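Local coordinates for protein glutamate--cysteine ligase GshA (Methylobacillus flagellatus KT, PDB 3K1T) that probably acts as a ligase that joins glutamate to cysteine to give gamma-glutamylcysteine, the precursor of glutathione, at residues F55-V60 and F402-V407; Y215-E220 and A416-Q421; T295-D300 and E368-P373. All coordinates share one frame; numbering follows the deposited sequence.

Interaction 1 of 3, residues F55-V60 and F402-V407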
loop_
_atom_site.group_PDB
_atom_site.type_symbol
_atom_site.label_atom_id
_atom_site.label_comp_id
_atom_site.label_asym_id
_atom_site.label_seq_id
_atom_site.Cartn_x
_atom_site.Cartn_y
_atom_site.Cartn_z
ATOM N N PHE A 55 -6.028 31.417 -3.653
ATOM C CA PHE A 55 -4.774 32.160 -3.485
ATOM C C PHE A 55 -3.791 31.535 -2.467
ATOM O O PHE A 55 -2.673 32.062 -2.240
ATOM C CB PHE A 55 -5.088 33.623 -3.137
ATOM C CG PHE A 55 -5.851 33.816 -1.864
ATOM C CD1 PHE A 55 -5.206 33.709 -0.627
ATOM C CD2 PHE A 55 -7.191 34.151 -1.889
ATOM C CE1 PHE A 55 -5.892 33.909 0.555
ATOM C CE2 PHE A 55 -7.891 34.356 -0.699
ATOM C CZ PHE A 55 -7.244 34.252 0.514
ATOM N N LYS A 56 -4.188 30.399 -1.897
ATOM C CA LYS A 56 -3.451 29.733 -0.834
ATOM C C LYS A 56 -3.997 28.313 -0.681
ATOM O O LYS A 56 -5.185 28.091 -0.875
ATOM C CB LYS A 56 -3.738 30.504 0.506
ATOM C CG LYS A 56 -2.860 30.180 1.568
ATOM C CD LYS A 56 -2.861 31.184 2.665
ATOM C CE LYS A 56 -1.853 30.784 3.693
ATOM N NZ LYS A 56 -0.957 31.936 4.012
ATOM N N LEU A 57 -3.147 27.360 -0.294
ATOM C CA LEU A 57 -3.562 26.000 0.035
ATOM C C LEU A 57 -2.803 25.577 1.305
ATOM O O LEU A 57 -1.608 25.370 1.254
ATOM C CB LEU A 57 -3.293 25.026 -1.121
ATOM C CG LEU A 57 -3.650 23.565 -0.842
ATOM C CD1 LEU A 57 -5.171 23.345 -0.577
ATOM C CD2 LEU A 57 -3.115 22.684 -2.019
ATOM N N ALA A 58 -3.500 25.503 2.433
ATOM C CA ALA A 58 -2.838 25.394 3.730
ATOM C C ALA A 58 -3.542 24.416 4.655
ATOM O O ALA A 58 -4.771 24.263 4.618
ATOM C CB ALA A 58 -2.687 26.824 4.422
ATOM N N PRO A 59 -2.756 23.718 5.472
ATOM C CA PRO A 59 -3.358 22.906 6.510
ATOM C C PRO A 59 -3.827 23.747 7.687
ATOM O O PRO A 59 -3.142 24.716 8.084
ATOM C CB PRO A 59 -2.214 21.962 6.918
ATOM C CG PRO A 59 -0.980 22.810 6.733
ATOM C CD PRO A 59 -1.276 23.723 5.549
ATOM N N VAL A 60 -4.984 23.388 8.230
ATOM C CA VAL A 60 -5.576 24.107 9.344
ATOM C C VAL A 60 -5.826 23.264 10.592
ATOM O O VAL A 60 -6.232 23.823 11.628
ATOM C CB VAL A 60 -6.874 24.819 8.948
ATOM C CG1 VAL A 60 -6.593 25.877 7.852
ATOM C CG2 VAL A 60 -7.960 23.786 8.510
ATOM N N PHE A 402 -5.715 16.816 -6.344
ATOM C CA PHE A 402 -5.633 15.862 -5.223
ATOM C C PHE A 402 -4.211 15.454 -4.892
ATOM O O PHE A 402 -3.892 15.224 -3.719
ATOM C CB PHE A 402 -6.656 14.692 -5.394
ATOM C CG PHE A 402 -8.017 15.095 -4.951
ATOM C CD1 PHE A 402 -8.844 15.851 -5.787
ATOM C CD2 PHE A 402 -8.430 14.869 -3.657
ATOM C CE1 PHE A 402 -10.066 16.300 -5.365
ATOM C CE2 PHE A 402 -9.672 15.313 -3.226
ATOM C CZ PHE A 402 -10.478 16.043 -4.077
ATOM N N TYR A 403 -3.327 15.426 -5.899
ATOM C CA TYR A 403 -1.908 15.250 -5.642
ATOM C C TYR A 403 -1.393 16.392 -4.747
ATOM O O TYR A 403 -0.670 16.133 -3.745
ATOM C CB TYR A 403 -1.058 15.120 -6.928
ATOM C CG TYR A 403 0.415 14.966 -6.642
ATOM C CD1 TYR A 403 0.911 13.817 -6.029
ATOM C CD2 TYR A 403 1.332 15.963 -6.984
ATOM C CE1 TYR A 403 2.252 13.659 -5.751
ATOM C CE2 TYR A 403 2.713 15.815 -6.684
ATOM C CZ TYR A 403 3.159 14.660 -6.059
ATOM O OH TYR A 403 4.514 14.495 -5.759
ATOM N N ALA A 404 -1.760 17.634 -5.092
ATOM C CA ALA A 404 -1.380 18.785 -4.280
ATOM C C ALA A 404 -1.945 18.678 -2.850
ATOM O O ALA A 404 -1.230 18.949 -1.892
ATOM C CB ALA A 404 -1.804 20.135 -4.942
ATOM N N TYR A 405 -3.194 18.247 -2.704
ATOM C CA TYR A 405 -3.751 18.034 -1.360
ATOM C C TYR A 405 -2.889 17.022 -0.571
ATOM O O TYR A 405 -2.596 17.221 0.629
ATOM C CB TYR A 405 -5.200 17.531 -1.421
ATOM C CG TYR A 405 -6.247 18.555 -1.830
ATOM C CD1 TYR A 405 -5.902 19.843 -2.172
ATOM C CD2 TYR A 405 -7.601 18.215 -1.877
ATOM C CE1 TYR A 405 -6.893 20.787 -2.543
ATOM C CE2 TYR A 405 -8.584 19.150 -2.246
ATOM C CZ TYR A 405 -8.218 20.435 -2.569
ATOM O OH TYR A 405 -9.164 21.381 -2.944
ATOM N N GLY A 406 -2.516 15.931 -1.228
ATOM C CA GLY A 406 -1.716 14.898 -0.555
ATOM C C GLY A 406 -0.303 15.345 -0.210
ATOM O O GLY A 406 0.269 14.901 0.794
ATOM N N VAL A 407 0.269 16.236 -1.018
ATOM C CA VAL A 407 1.579 16.816 -0.701
ATOM C C VAL A 407 1.511 17.716 0.576
ATOM O O VAL A 407 2.291 17.550 1.532
ATOM C CB VAL A 407 2.153 17.599 -1.895
ATOM C CG1 VAL A 407 3.354 18.468 -1.449
ATOM C CG2 VAL A 407 2.541 16.655 -3.053
#

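Interaction 2 of 3, residues Y215-E220 and A416-Q421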
loop_
_atom_site.group_PDB
_atom_site.type_symbol
_atom_site.label_atom_id
_atom_site.label_comp_id
_atom_site.label_asym_id
_atom_site.label_seq_id
_atom_site.Cartn_x
_atom_site.Cartn_y
_atom_site.Cartn_z
ATOM N N TYR A 215 5.724 23.254 11.651
ATOM C CA TYR A 215 5.275 23.373 10.268
ATOM C C TYR A 215 6.045 24.500 9.529
ATOM O O TYR A 215 6.485 24.300 8.410
ATOM C CB TYR A 215 3.758 23.544 10.187
ATOM C CG TYR A 215 3.248 23.533 8.760
ATOM C CD1 TYR A 215 3.327 22.376 7.987
ATOM C CD2 TYR A 215 2.706 24.668 8.186
ATOM C CE1 TYR A 215 2.875 22.354 6.670
ATOM C CE2 TYR A 215 2.248 24.667 6.861
ATOM C CZ TYR A 215 2.323 23.499 6.113
ATOM O OH TYR A 215 1.894 23.495 4.799
ATOM N N ASP A 216 6.294 25.638 10.190
ATOM C CA ASP A 216 7.178 26.649 9.628
ATOM C C ASP A 216 8.519 26.076 9.181
ATOM O O ASP A 216 8.983 26.362 8.079
ATOM C CB ASP A 216 7.499 27.774 10.634
ATOM C CG ASP A 216 6.377 28.762 10.849
ATOM O OD1 ASP A 216 5.325 28.714 10.184
ATOM O OD2 ASP A 216 6.605 29.681 11.704
ATOM N N ARG A 217 9.159 25.288 10.037
ATOM C CA ARG A 217 10.457 24.692 9.725
ATOM C C ARG A 217 10.371 23.759 8.511
ATOM O O ARG A 217 11.235 23.768 7.673
ATOM C CB ARG A 217 10.988 23.890 10.920
ATOM C CG ARG A 217 11.457 24.774 12.075
ATOM C CD ARG A 217 11.416 23.999 13.398
ATOM N NE ARG A 217 12.331 22.848 13.428
ATOM C CZ ARG A 217 12.191 21.804 14.254
ATOM N NH1 ARG A 217 11.150 21.747 15.087
ATOM N NH2 ARG A 217 13.071 20.802 14.224
ATOM N N VAL A 218 9.325 22.937 8.441
ATOM C CA VAL A 218 9.133 22.054 7.267
ATOM C C VAL A 218 8.967 22.880 5.970
ATOM O O VAL A 218 9.621 22.611 4.948
ATOM C CB VAL A 218 7.928 21.100 7.456
ATOM C CG1 VAL A 218 7.498 20.442 6.100
ATOM C CG2 VAL A 218 8.260 20.006 8.529
ATOM N N VAL A 219 8.117 23.894 6.007
ATOM C CA VAL A 219 7.869 24.735 4.832
ATOM C C VAL A 219 9.124 25.530 4.428
ATOM O O VAL A 219 9.372 25.720 3.241
ATOM C CB VAL A 219 6.664 25.673 5.049
ATOM C CG1 VAL A 219 6.533 26.717 3.907
ATOM C CG2 VAL A 219 5.344 24.826 5.179
ATOM N N GLU A 220 9.920 25.960 5.403
ATOM C CA GLU A 220 11.178 26.667 5.143
ATOM C C GLU A 220 12.145 25.814 4.360
ATOM O O GLU A 220 12.942 26.348 3.613
ATOM C CB GLU A 220 11.888 27.083 6.435
ATOM C CG GLU A 220 11.316 28.308 7.094
ATOM C CD GLU A 220 11.786 28.453 8.575
ATOM O OE1 GLU A 220 12.867 27.880 8.960
ATOM O OE2 GLU A 220 11.052 29.140 9.329
ATOM N N ALA A 416 4.060 17.335 12.359
ATOM C CA ALA A 416 3.507 16.700 13.581
ATOM C C ALA A 416 4.465 15.627 14.135
ATOM O O ALA A 416 4.657 15.547 15.373
ATOM C CB ALA A 416 2.146 16.109 13.318
ATOM N N THR A 417 5.100 14.880 13.234
ATOM C CA THR A 417 6.066 13.835 13.576
ATOM C C THR A 417 7.291 14.440 14.285
ATOM O O THR A 417 7.717 13.962 15.349
ATOM C CB THR A 417 6.530 13.087 12.312
ATOM O OG1 THR A 417 5.383 12.530 11.684
ATOM C CG2 THR A 417 7.580 11.967 12.634
ATOM N N ILE A 418 7.817 15.507 13.706
ATOM C CA ILE A 418 8.942 16.254 14.285
ATOM C C ILE A 418 8.545 16.823 15.662
ATOM O O ILE A 418 9.260 16.600 16.668
ATOM C CB ILE A 418 9.460 17.345 13.318
ATOM C CG1 ILE A 418 10.061 16.700 12.067
ATOM C CG2 ILE A 418 10.487 18.278 14.028
ATOM C CD1 ILE A 418 10.342 17.673 10.870
ATOM N N GLU A 419 7.418 17.523 15.728
ATOM C CA GLU A 419 6.897 18.047 16.975
ATOM C C GLU A 419 6.814 16.982 18.078
ATOM O O GLU A 419 7.262 17.227 19.202
ATOM C CB GLU A 419 5.510 18.640 16.745
ATOM C CG GLU A 419 4.788 19.265 17.946
ATOM C CD GLU A 419 3.266 19.492 17.694
ATOM O OE1 GLU A 419 2.752 19.233 16.563
ATOM O OE2 GLU A 419 2.574 19.926 18.634
ATOM N N LEU A 420 6.202 15.839 17.774
ATOM C CA LEU A 420 6.009 14.757 18.743
ATOM C C LEU A 420 7.362 14.155 19.186
ATOM O O LEU A 420 7.544 13.865 20.361
ATOM C CB LEU A 420 5.056 13.680 18.172
ATOM C CG LEU A 420 4.483 12.559 19.062
ATOM C CD1 LEU A 420 3.489 13.104 20.100
ATOM C CD2 LEU A 420 3.805 11.414 18.227
ATOM N N GLN A 421 8.317 14.009 18.272
ATOM C CA GLN A 421 9.655 13.529 18.634
ATOM C C GLN A 421 10.307 14.455 19.649
ATOM O O GLN A 421 10.999 13.986 20.531
ATOM C CB GLN A 421 10.591 13.428 17.423
ATOM C CG GLN A 421 10.224 12.322 16.484
ATOM C CD GLN A 421 11.391 11.744 15.679
ATOM O OE1 GLN A 421 12.553 12.199 15.763
ATOM N NE2 GLN A 421 11.074 10.710 14.894
#

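Interaction 3 of 3, residues T295-D300 and E368-P373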
loop_
_atom_site.group_PDB
_atom_site.type_symbol
_atom_site.label_atom_id
_atom_site.label_comp_id
_atom_site.label_asym_id
_atom_site.label_seq_id
_atom_site.Cartn_x
_atom_site.Cartn_y
_atom_site.Cartn_z
ATOM N N THR A 295 -13.040 34.263 15.954
ATOM C CA THR A 295 -12.407 34.887 14.779
ATOM C C THR A 295 -12.628 36.379 14.862
ATOM O O THR A 295 -13.661 36.837 15.327
ATOM C CB THR A 295 -12.931 34.342 13.413
ATOM O OG1 THR A 295 -14.346 34.453 13.363
ATOM C CG2 THR A 295 -12.521 32.844 13.206
ATOM N N VAL A 296 -11.639 37.132 14.394
ATOM C CA VAL A 296 -11.693 38.576 14.406
ATOM C C VAL A 296 -11.244 39.145 13.069
ATOM O O VAL A 296 -10.444 38.533 12.354
ATOM C CB VAL A 296 -10.825 39.188 15.560
ATOM C CG1 VAL A 296 -11.345 38.735 16.939
ATOM C CG2 VAL A 296 -9.358 38.874 15.403
ATOM N N LYS A 297 -11.779 40.315 12.735
ATOM C CA LYS A 297 -11.362 41.057 11.534
ATOM C C LYS A 297 -10.717 42.402 11.869
ATOM O O LYS A 297 -10.268 43.098 10.989
ATOM C CB LYS A 297 -12.558 41.257 10.610
ATOM C CG LYS A 297 -13.025 39.947 9.948
ATOM C CD LYS A 297 -14.225 40.174 9.072
ATOM C CE LYS A 297 -14.435 39.025 8.084
ATOM N NZ LYS A 297 -15.598 39.249 7.135
ATOM N N SER A 298 -10.620 42.742 13.147
ATOM C CA SER A 298 -9.912 43.952 13.555
ATOM C C SER A 298 -9.485 43.843 15.021
ATOM O O SER A 298 -10.045 43.053 15.786
ATOM C CB SER A 298 -10.798 45.188 13.379
ATOM O OG SER A 298 -11.745 45.224 14.404
ATOM N N ALA A 299 -8.511 44.668 15.402
ATOM C CA ALA A 299 -8.052 44.749 16.789
ATOM C C ALA A 299 -9.215 45.119 17.709
ATOM O O ALA A 299 -9.284 44.659 18.865
ATOM C CB ALA A 299 -6.912 45.773 16.919
ATOM N N ASP A 300 -10.144 45.943 17.210
ATOM C CA ASP A 300 -11.309 46.320 18.028
ATOM C C ASP A 300 -12.194 45.141 18.426
ATOM O O ASP A 300 -12.825 45.161 19.479
ATOM C CB ASP A 300 -12.140 47.392 17.341
ATOM C CG ASP A 300 -11.613 48.795 17.608
ATOM O OD1 ASP A 300 -10.703 48.966 18.461
ATOM O OD2 ASP A 300 -12.125 49.739 16.966
ATOM N N GLU A 368 -19.766 31.302 5.746
ATOM C CA GLU A 368 -19.370 29.903 5.839
ATOM C C GLU A 368 -18.040 29.609 5.137
ATOM O O GLU A 368 -17.415 28.586 5.424
ATOM C CB GLU A 368 -20.494 28.986 5.337
ATOM C CG GLU A 368 -21.658 28.887 6.341
ATOM C CD GLU A 368 -21.195 28.549 7.723
ATOM O OE1 GLU A 368 -20.484 27.537 7.908
ATOM O OE2 GLU A 368 -21.488 29.330 8.644
ATOM N N ASN A 369 -17.606 30.475 4.233
ATOM C CA ASN A 369 -16.264 30.361 3.648
ATOM C C ASN A 369 -15.138 30.697 4.644
ATOM O O ASN A 369 -13.967 30.436 4.367
ATOM C CB ASN A 369 -16.116 31.162 2.345
ATOM C CG ASN A 369 -16.335 32.652 2.513
ATOM O OD1 ASN A 369 -16.324 33.183 3.633
ATOM N ND2 ASN A 369 -16.583 33.348 1.371
ATOM N N LEU A 370 -15.523 31.266 5.800
ATOM C CA LEU A 370 -14.613 31.692 6.868
ATOM C C LEU A 370 -14.795 30.797 8.107
ATOM O O LEU A 370 -13.830 30.245 8.637
ATOM C CB LEU A 370 -14.922 33.176 7.180
ATOM C CG LEU A 370 -14.151 33.950 8.223
ATOM C CD1 LEU A 370 -14.333 35.507 8.039
ATOM C CD2 LEU A 370 -14.576 33.494 9.640
ATOM N N ASN A 371 -16.038 30.664 8.562
ATOM C CA ASN A 371 -16.365 29.916 9.811
ATOM C C ASN A 371 -15.874 28.466 9.769
ATOM O O ASN A 371 -16.069 27.758 8.773
ATOM C CB ASN A 371 -17.897 29.905 10.056
ATOM C CG ASN A 371 -18.510 31.323 10.276
ATOM O OD1 ASN A 371 -17.841 32.233 10.729
ATOM N ND2 ASN A 371 -19.798 31.480 9.932
ATOM N N ALA A 372 -15.289 28.005 10.874
ATOM C CA ALA A 372 -14.888 26.600 11.014
ATOM C C ALA A 372 -16.185 25.817 11.229
ATOM O O ALA A 372 -17.060 26.298 11.927
ATOM C CB ALA A 372 -13.923 26.431 12.206
ATOM N N PRO A 373 -16.353 24.650 10.591
ATOM C CA PRO A 373 -17.645 23.976 10.700
ATOM C C PRO A 373 -17.884 23.234 12.034
ATOM O O PRO A 373 -19.036 22.923 12.367
ATOM C CB PRO A 373 -17.598 22.962 9.557
ATOM C CG PRO A 373 -16.170 22.642 9.431
ATOM C CD PRO A 373 -15.487 23.980 9.621
HETATM O O HOH W 1 -16.000 32.270 12.879
#

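Interaction 1 of 3, residues F55-V60 and F402-V407
Leu-57 and Tyr-405 meet where helix 398-421 packs on an antiparallel sheet, a helix-on-sheet layer in which Leu-57, at the start of strand 57-63, carries the contact between 55-60 and 402-407; Pro-59 continues it onto Val-408 and Ala-412 of the same helix. The CG of Leu-57 stands anti to the backbone N (chi1 178°), which carries the isobutyl branch outward from the strand to the helix surface. There the two methyls divide the work. CD1 comes obliquely to the tyrosine ring, with CD1 of Leu-57 3.7 Å from CE1 of Tyr-405. CD2 instead lies in the plane of the same ring, at its edge, 4.0 Å from the Tyr-405 CD1 atom, and also reaches the preceding residue of the helix, 4.1 Å from CB of Ala-404. The leucine fork thus straddles one corner of the ring, and the two side chains cross at about a right angle.

Tyr-405 presents that corner because its ring plane nearly contains CA, with CD1 on the same side as CA (chi2 2°), far from the perpendicular setting usual for aromatic residues. Leu-57 on the CD1 and CE1 side and Phe-402 under CD2 probably hold this rotation. The position of the phenol end is set by OH, which hydrogen-bonds with Asn-52 ND2 and Arg-401 NH1, so this buried hydroxyl is well satisfied. On the sheet side Leu-50 also packs against the tyrosine, while Leu-18 of helix 13-23 and Val-408 add to the apolar surroundings of Leu-57. At the other edge of the ring, CD2 of Tyr-405 rests 3.8 Å above the plane of the Phe-402 ring, displaced toward its rim.

Interaction 2 of 3, residues Y215-E220 and A416-Q421
Ile-418 of helix 398-421 reaches toward helix 210-226, its two branches touching different residues there. The contact is helix-to-helix packing in which one branched residue meets two consecutive ones, Arg-217 and Val-218. With CG1 of Ile-418 anti to its carbonyl carbon (chi1 -65°), the longer arm runs out toward the valine, and the CD1 methyl at its end comes 3.9 Å from CG2 of Val-218. Of the valine's two methyls, CG2 is the one that makes this contact, methyl to methyl. Both side chains are buried, and the apolar surroundings continue through Leu-411, which packs on Val-218, and Tyr-40 of helix 26-40, which packs on Ile-418.

The shorter branch of the isoleucine serves the arginine. CG2 of Ile-418 lies 3.6 Å from NH2 of Arg-217 and is almost as near NH1 of that residue, at 3.7 Å, so the methyl approaches the forked end of the guanidinium obliquely. A bend at chi3 (63°) in the arginine chain brings the group round to this position. Arg-217 was modelled in two conformers, and these distances hold for one of them, so this half of the contact is less certain. The charge of Arg-217 is met by Glu-422, just beyond helix 398-421, through a salt bridge at NH2; a glycerol, probably from the crystallisation liquor, lies about 3 Å from the side chain. The chemistry implies two unlike halves: the methyl contact is buried and apolar, while the exposed guanidinium probably lies against Ile-418 with its charge still paired with Glu-422.

Interaction 3 of 3, residues T295-D300 and E368-P373
A water molecule joins the two segments by accepting or giving a bond at OG1 of Thr-295 and donating one to OD1 of Asn-371. Both links are short, 2.8 Å from the water oxygen to Thr-295 OG1 and 2.8 Å from it to Asn-371 OD1. The other end of the amide is held as well: ND2 of Asn-371 donates to OE2 of Glu-368 at 3.0 Å. That bond is nearly straight at the hydrogen (172°), and OE2 lies in the amide plane of the asparagine, although the donor comes to it from above the carboxylate plane. With a partner at each end, the amide is probably fixed against flipping. Glu-368 is itself positioned by a hydrogen bond between its OE1 and ND1 of His-361, a second shell behind the water bridge.

Beside this polar link, Leu-370 gives the contact its apolar part. Its first torsion (chi1 -179°) carries the methyl fork toward 295-300, and the second (chi2 162°) turns CD1 to the lysine and CD2 to the threonine. CD1 of Leu-370 touches the aliphatic end of the lysine, 3.5 Å from CE of Lys-297, while CD2 of Leu-370 lies 3.9 Å from OG1 of Thr-295. Lys-297 reaches the methyl with its chain extended beyond CG, crossing the leucine obliquely, and its NZ forms a salt bridge with Glu-277. The loop is further tied down by Arg-51, whose guanidinium binds the backbone oxygens of Leu-370 and Asn-371. The contact joins the end of strand 291-296, one of the two outermost strands of the four-stranded sheet in this chain, and Lys-297 just past it to the loop between strands 352-361 and 377-381: a contact between an edge strand of one antiparallel sheet and a connecting loop of the other.

Interactions 1 and 2 share helix 398-421, which packs on strand 57-63 in its first half and meets helix 210-226 near its end; their centres are 16 Å apart. They touch directly, with CD of Pro-59 3.3 Å from OH of Tyr-215, and their segments alternate along the chain, so the C-terminal helix ties early and middle parts of the sequence together. Interaction 3 is nested inside the loops closed by both. It lies apart, its centre 21 Å from that of interaction 1 and 26 Å from that of interaction 2, and joins the four-stranded sheet to a loop of the seven-stranded one, whose strand 57-63 also carries interaction 1.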